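Local atomic coordinates of apicoplast TIC22, putative (Plasmodium falciparum 3D7, PDB entry 4E6Z), a protein that probably acts as an essential chaperone for the import of proteins into the apicoplast, the plastid of the malaria parasite. Residues Y90-N95 and M122-N127; I130-M135 and D268-G273. One frame throughout, in Å; residues are numbered along the deposited sequence.

Overall arrangement
Interactions 1 and 2 follow one another along the chain: helix 121-124 supplies one side of interaction 1, and the next element, strand 129-134, supplies one side of interaction 2. Their centres lie about 20 Å apart. Interaction 1 is the more peripheral, its centre about 23 Å from that of the chain, yet it is partly buried, with Tyr124 as its buried member; aromatic and polar, it combines an edge-to-face ring pair with a hydroxyl-to-carbonyl hydrogen bond. Interaction 2, its centre about 14 Å from that of the chain, is a surface contact without a hydrogen bond across it, made by a leucine against a strand. Helix 106-119 borders both.

Interaction 1 (Y90-N95 and M122-N127); sequences YIFQEN and MKYNGN
Tyr90 and Tyr124 form an edge-to-face (T-shaped) pair, with the edge of Tyr124 directed at one face of Tyr90. The evidence is a plane angle of 81° and a centroid separation of 5.1 Å. The closest approach is 3.4 Å, between Tyr124 CE1 and Tyr90 CE1. With CG beside the backbone N (chi1 -71°), the Tyr90 ring extends toward the turn, where its OH donates to Asn127 O at 3.0 Å. The hydroxyl sits above the carbonyl plane, 49° out of it, so the bond is not aligned with a lone pair. Phe92 adds a looser, oblique touch, its CE1 being 4.3 Å from Tyr124 OH.

Neighbouring groups contact both partners of Tyr90. Lys123, fully extended, lays CD 3.5 Å above the plane of the Tyr124 ring near its rim, and its NZ donates to Tyr124 OH at 3.1 Å. Asn127 is the last residue of a type II turn that begins at Tyr124, with Gly126 at its positive-phi position; the turn is closed by Asn127 N to Tyr124 O, and Asn127 ND2 reaches Lys123 O at 3.2 Å.

Farther out, Ile128 flanks Tyr90, while Phe92 and Tyr124 both touch Met116 of helix 106-119. The contact thus joins the end of helix 121-124 to the approach to outer strand 92-94, which pairs antiparallel with strand 97-103.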
loop_
_atom_site.group_PDB
_atom_site.type_symbol
_atom_site.label_atom_id
_atom_site.label_comp_id
_atom_site.label_asym_id
_atom_site.label_seq_id
_atom_site.Cartn_x
_atom_site.Cartn_y
_atom_site.Cartn_z
ATOM N N TYR A 90 11.457 12.602 7.646
ATOM C CA TYR A 90 12.044 12.577 8.973
ATOM C C TYR A 90 12.609 11.199 9.290
ATOM O O TYR A 90 11.919 10.192 9.166
ATOM C CB TYR A 90 11.011 12.994 10.014
ATOM C CG TYR A 90 10.684 14.463 9.923
ATOM C CD1 TYR A 90 11.452 15.407 10.597
ATOM C CD2 TYR A 90 9.632 14.913 9.137
ATOM C CE1 TYR A 90 11.171 16.764 10.498
ATOM C CE2 TYR A 90 9.338 16.265 9.041
ATOM C CZ TYR A 90 10.111 17.184 9.718
ATOM O OH TYR A 90 9.816 18.524 9.619
ATOM N N ILE A 91 13.877 11.158 9.679
ATOM C CA ILE A 91 14.534 9.899 9.994
ATOM C C ILE A 91 14.444 9.613 11.483
ATOM O O ILE A 91 14.623 10.509 12.305
ATOM C CB ILE A 91 16.016 9.925 9.598
ATOM C CG1 ILE A 91 16.168 10.242 8.109
ATOM C CG2 ILE A 91 16.670 8.597 9.935
ATOM C CD1 ILE A 91 17.602 10.463 7.680
ATOM N N PHE A 92 14.166 8.362 11.826
ATOM C CA PHE A 92 14.119 7.950 13.223
ATOM C C PHE A 92 15.117 6.839 13.482
ATOM O O PHE A 92 15.358 5.994 12.622
ATOM C CB PHE A 92 12.704 7.516 13.614
ATOM C CG PHE A 92 11.706 8.629 13.561
ATOM C CD1 PHE A 92 11.526 9.467 14.649
ATOM C CD2 PHE A 92 10.968 8.859 12.413
ATOM C CE1 PHE A 92 10.620 10.504 14.598
ATOM C CE2 PHE A 92 10.060 9.891 12.360
ATOM C CZ PHE A 92 9.890 10.720 13.453
ATOM N N GLN A 93 15.710 6.857 14.667
ATOM C CA GLN A 93 16.677 5.840 15.038
ATOM C C GLN A 93 15.956 4.604 15.552
ATOM O O GLN A 93 15.356 4.626 16.626
ATOM C CB GLN A 93 17.637 6.376 16.103
ATOM C CG GLN A 93 19.097 6.048 15.837
ATOM C CD GLN A 93 19.609 6.685 14.560
ATOM O OE1 GLN A 93 20.272 6.036 13.750
ATOM N NE2 GLN A 93 19.295 7.963 14.368
ATOM N N GLU A 94 15.990 3.533 14.766
ATOM C CA GLU A 94 15.489 2.246 15.227
ATOM C C GLU A 94 16.662 1.315 15.508
ATOM O O GLU A 94 17.134 0.598 14.626
ATOM C CB GLU A 94 14.508 1.630 14.227
ATOM C CG GLU A 94 13.127 2.268 14.260
ATOM C CD GLU A 94 12.029 1.312 13.835
ATOM O OE1 GLU A 94 10.911 1.409 14.383
ATOM O OE2 GLU A 94 12.285 0.457 12.960
ATOM N N ASN A 95 17.120 1.362 16.754
ATOM C CA ASN A 95 18.293 0.631 17.230
ATOM C C ASN A 95 18.781 -0.498 16.328
ATOM O O ASN A 95 18.200 -1.584 16.297
ATOM C CB ASN A 95 18.031 0.107 18.641
ATOM C CG ASN A 95 17.467 1.173 19.556
ATOM O OD1 ASN A 95 17.872 2.334 19.497
ATOM N ND2 ASN A 95 16.520 0.788 20.403
HETATM N N MSE A 122 6.639 21.925 19.365
HETATM C CA MSE A 122 7.660 22.948 19.190
HETATM C C MSE A 122 8.494 22.674 17.945
HETATM O O MSE A 122 8.772 23.578 17.150
HETATM C CB MSE A 122 8.563 23.017 20.427
HETATM C CG MSE A 122 7.881 23.587 21.658
HETATM SE SE MSE A 122 7.530 25.495 21.472
HETATM C CE MSE A 122 6.181 25.692 22.865
ATOM N N LYS A 123 8.889 21.418 17.778
ATOM C CA LYS A 123 9.760 21.037 16.671
ATOM C C LYS A 123 9.023 20.877 15.346
ATOM O O LYS A 123 9.591 21.123 14.283
ATOM C CB LYS A 123 10.500 19.739 16.998
ATOM C CG LYS A 123 11.400 19.243 15.884
ATOM C CD LYS A 123 12.023 17.909 16.246
ATOM C CE LYS A 123 12.960 17.421 15.155
ATOM N NZ LYS A 123 13.506 16.074 15.484
ATOM N N TYR A 124 7.758 20.473 15.408
ATOM C CA TYR A 124 7.068 20.007 14.206
ATOM C C TYR A 124 5.925 20.886 13.701
ATOM O O TYR A 124 5.512 20.754 12.551
ATOM C CB TYR A 124 6.577 18.566 14.396
ATOM C CG TYR A 124 7.694 17.556 14.499
ATOM C CD1 TYR A 124 8.554 17.335 13.430
ATOM C CD2 TYR A 124 7.891 16.826 15.661
ATOM C CE1 TYR A 124 9.578 16.416 13.518
ATOM C CE2 TYR A 124 8.909 15.899 15.757
ATOM C CZ TYR A 124 9.752 15.702 14.684
ATOM O OH TYR A 124 10.770 14.781 14.774
ATOM N N ASN A 125 5.405 21.770 14.544
ATOM C CA ASN A 125 4.286 22.603 14.114
ATOM C C ASN A 125 4.653 23.541 12.968
ATOM O O ASN A 125 5.682 24.212 13.010
ATOM C CB ASN A 125 3.676 23.374 15.285
ATOM C CG ASN A 125 2.331 22.810 15.710
ATOM O OD1 ASN A 125 1.420 22.656 14.893
ATOM N ND2 ASN A 125 2.200 22.496 16.994
ATOM N N GLY A 126 3.809 23.560 11.939
ATOM C CA GLY A 126 4.030 24.394 10.770
ATOM C C GLY A 126 5.165 23.918 9.882
ATOM O O GLY A 126 5.455 24.530 8.852
ATOM N N ASN A 127 5.799 22.814 10.270
ATOM C CA ASN A 127 6.968 22.304 9.561
ATOM C C ASN A 127 6.778 20.920 8.944
ATOM O O ASN A 127 7.731 20.339 8.428
ATOM C CB ASN A 127 8.177 22.262 10.498
ATOM C CG ASN A 127 8.447 23.594 11.165
ATOM O OD1 ASN A 127 8.362 24.648 10.532
ATOM N ND2 ASN A 127 8.777 23.553 12.451
#

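Interaction 2 (I130-M135 and D268-G273); sequences IHNITM and DKLNIG
Leu270 lays its two methyl branches against Ile130 and Asn132, a helix-on-strand contact in which the last turn of helix 261-272 meets strand 129-134. It brings the C-terminal helix, more than 130 residues on in the chain, against the two-stranded antiparallel sheet of strands 78-83 and 129-134. The backbones come closest at Ile130 CA and Leu270 CA, 7.6 Å apart, and the leucine side chain reaches across this interval to both strand residues.

The orientation of Leu270 follows from its torsions: CG lies beside the backbone N (chi1 -68°), and CD1 continues the chain anti to CA, leaving CD2 as the side branch. CD1 is directed at Asn132 and lies 4.0 Å from its CB. CD2 rests on Ile130, meeting the backbone O at 3.6 Å as well as the side chain. Ile130 and Asn132 are two residues apart in the strand, and both point their CB atoms at the helix, whereas the intervening His131 points away; this is how one leucine can touch both.

The two strand residues behave differently beyond CB. Ile130 turns its outer carbons away from Leu270 and packs on Ala109 and Leu113 of helix 106-119 and on Phe80 of the partner strand. Asn132 holds CG between its backbone N and carbonyl carbon (chi1 61°), and its side chain runs past Leu270 in the opposite direction, also touching Leu267 one turn earlier.

No hydrogen bond spans the segments, so the evidence is for van der Waals packing. A polar link lies to one side, where Lys269 NZ forms a salt bridge with Glu110 of helix 106-119. Within the contact itself, the amide oxygen of Asn132, OD1, lies 3.7 Å from Leu270 CD1.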
loop_
_atom_site.group_PDB
_atom_site.type_symbol
_atom_site.label_atom_id
_atom_site.label_comp_id
_atom_site.label_asym_id
_atom_site.label_seq_id
_atom_site.Cartn_x
_atom_site.Cartn_y
_atom_site.Cartn_z
ATOM N N ILE A 130 2.149 15.847 4.524
ATOM C CA ILE A 130 2.117 14.526 3.920
ATOM C C ILE A 130 2.606 14.658 2.488
ATOM O O ILE A 130 2.177 15.549 1.759
ATOM C CB ILE A 130 0.689 13.951 3.908
ATOM C CG1 ILE A 130 0.094 13.964 5.321
ATOM C CG2 ILE A 130 0.674 12.544 3.299
ATOM C CD1 ILE A 130 0.806 13.063 6.302
ATOM N N HIS A 131 3.513 13.778 2.091
ATOM C CA HIS A 131 4.030 13.787 0.732
ATOM C C HIS A 131 3.812 12.430 0.065
ATOM O O HIS A 131 3.959 11.386 0.697
ATOM C CB HIS A 131 5.510 14.156 0.732
ATOM C CG HIS A 131 6.113 14.215 -0.632
ATOM N ND1 HIS A 131 5.647 15.062 -1.618
ATOM C CD2 HIS A 131 7.155 13.545 -1.180
ATOM C CE1 HIS A 131 6.362 14.896 -2.713
ATOM N NE2 HIS A 131 7.288 13.982 -2.474
ATOM N N ASN A 132 3.462 12.449 -1.215
ATOM C CA ASN A 132 3.151 11.210 -1.912
ATOM C C ASN A 132 4.221 10.773 -2.907
ATOM O O ASN A 132 4.739 11.579 -3.675
ATOM C CB ASN A 132 1.791 11.312 -2.611
ATOM C CG ASN A 132 1.757 12.407 -3.660
ATOM O OD1 ASN A 132 1.862 13.593 -3.345
ATOM N ND2 ASN A 132 1.616 12.012 -4.919
ATOM N N ILE A 133 4.558 9.490 -2.861
ATOM C CA ILE A 133 5.337 8.844 -3.909
ATOM C C ILE A 133 4.524 7.647 -4.411
ATOM O O ILE A 133 3.326 7.557 -4.142
ATOM C CB ILE A 133 6.714 8.384 -3.392
ATOM C CG1 ILE A 133 6.546 7.320 -2.306
ATOM C CG2 ILE A 133 7.504 9.574 -2.849
ATOM C CD1 ILE A 133 7.838 6.673 -1.869
ATOM N N THR A 134 5.161 6.734 -5.137
ATOM C CA THR A 134 4.471 5.532 -5.597
ATOM C C THR A 134 5.150 4.267 -5.084
ATOM O O THR A 134 6.286 4.311 -4.602
ATOM C CB THR A 134 4.404 5.462 -7.132
ATOM O OG1 THR A 134 5.699 5.145 -7.656
ATOM C CG2 THR A 134 3.928 6.783 -7.701
HETATM N N MSE A 135 4.447 3.141 -5.194
HETATM C CA MSE A 135 5.001 1.847 -4.815
HETATM C C MSE A 135 6.212 1.511 -5.667
HETATM O O MSE A 135 7.120 0.815 -5.217
HETATM C CB MSE A 135 3.953 0.742 -4.955
HETATM C CG MSE A 135 3.376 0.266 -3.633
HETATM SE SE MSE A 135 4.747 -0.307 -2.361
HETATM C CE MSE A 135 5.750 -1.517 -3.513
ATOM N N ASP A 268 -6.004 14.018 -4.450
ATOM C CA ASP A 268 -6.690 15.255 -4.803
ATOM C C ASP A 268 -6.522 16.295 -3.701
ATOM O O ASP A 268 -6.352 17.479 -3.981
ATOM C CB ASP A 268 -8.178 15.007 -5.062
ATOM C CG ASP A 268 -8.428 14.185 -6.312
ATOM O OD1 ASP A 268 -7.479 13.994 -7.102
ATOM O OD2 ASP A 268 -9.578 13.732 -6.504
ATOM N N LYS A 269 -6.566 15.846 -2.449
ATOM C CA LYS A 269 -6.441 16.747 -1.304
ATOM C C LYS A 269 -5.065 17.405 -1.224
ATOM O O LYS A 269 -4.954 18.605 -0.978
ATOM C CB LYS A 269 -6.732 16.010 0.005
ATOM C CG LYS A 269 -6.403 16.827 1.247
ATOM C CD LYS A 269 -6.669 16.054 2.527
ATOM C CE LYS A 269 -6.254 16.869 3.747
ATOM N NZ LYS A 269 -6.555 16.167 5.027
ATOM N N LEU A 270 -4.021 16.610 -1.426
ATOM C CA LEU A 270 -2.652 17.099 -1.342
ATOM C C LEU A 270 -2.361 18.182 -2.374
ATOM O O LEU A 270 -1.603 19.115 -2.110
ATOM C CB LEU A 270 -1.665 15.945 -1.514
ATOM C CG LEU A 270 -1.638 14.920 -0.379
ATOM C CD1 LEU A 270 -0.599 13.845 -0.651
ATOM C CD2 LEU A 270 -1.360 15.611 0.950
ATOM N N ASN A 271 -2.970 18.054 -3.547
ATOM C CA ASN A 271 -2.684 18.951 -4.658
ATOM C C ASN A 271 -3.728 20.054 -4.827
ATOM O O ASN A 271 -3.460 21.080 -5.448
ATOM C CB ASN A 271 -2.522 18.148 -5.950
ATOM C CG ASN A 271 -1.494 17.035 -5.819
ATOM O OD1 ASN A 271 -0.647 17.058 -4.925
ATOM N ND2 ASN A 271 -1.566 16.053 -6.711
ATOM N N ILE A 272 -4.915 19.835 -4.271
ATOM C CA ILE A 272 -5.955 20.860 -4.246
ATOM C C ILE A 272 -5.795 21.734 -3.001
ATOM O O ILE A 272 -6.353 22.828 -2.916
ATOM C CB ILE A 272 -7.371 20.235 -4.295
ATOM C CG1 ILE A 272 -7.760 19.917 -5.739
ATOM C CG2 ILE A 272 -8.404 21.162 -3.678
ATOM C CD1 ILE A 272 -9.137 19.300 -5.880
ATOM N N GLY A 273 -5.011 21.246 -2.045
ATOM C CA GLY A 273 -4.765 21.972 -0.813
ATOM C C GLY A 273 -3.371 22.567 -0.741
ATOM O O GLY A 273 -2.806 22.714 0.344
#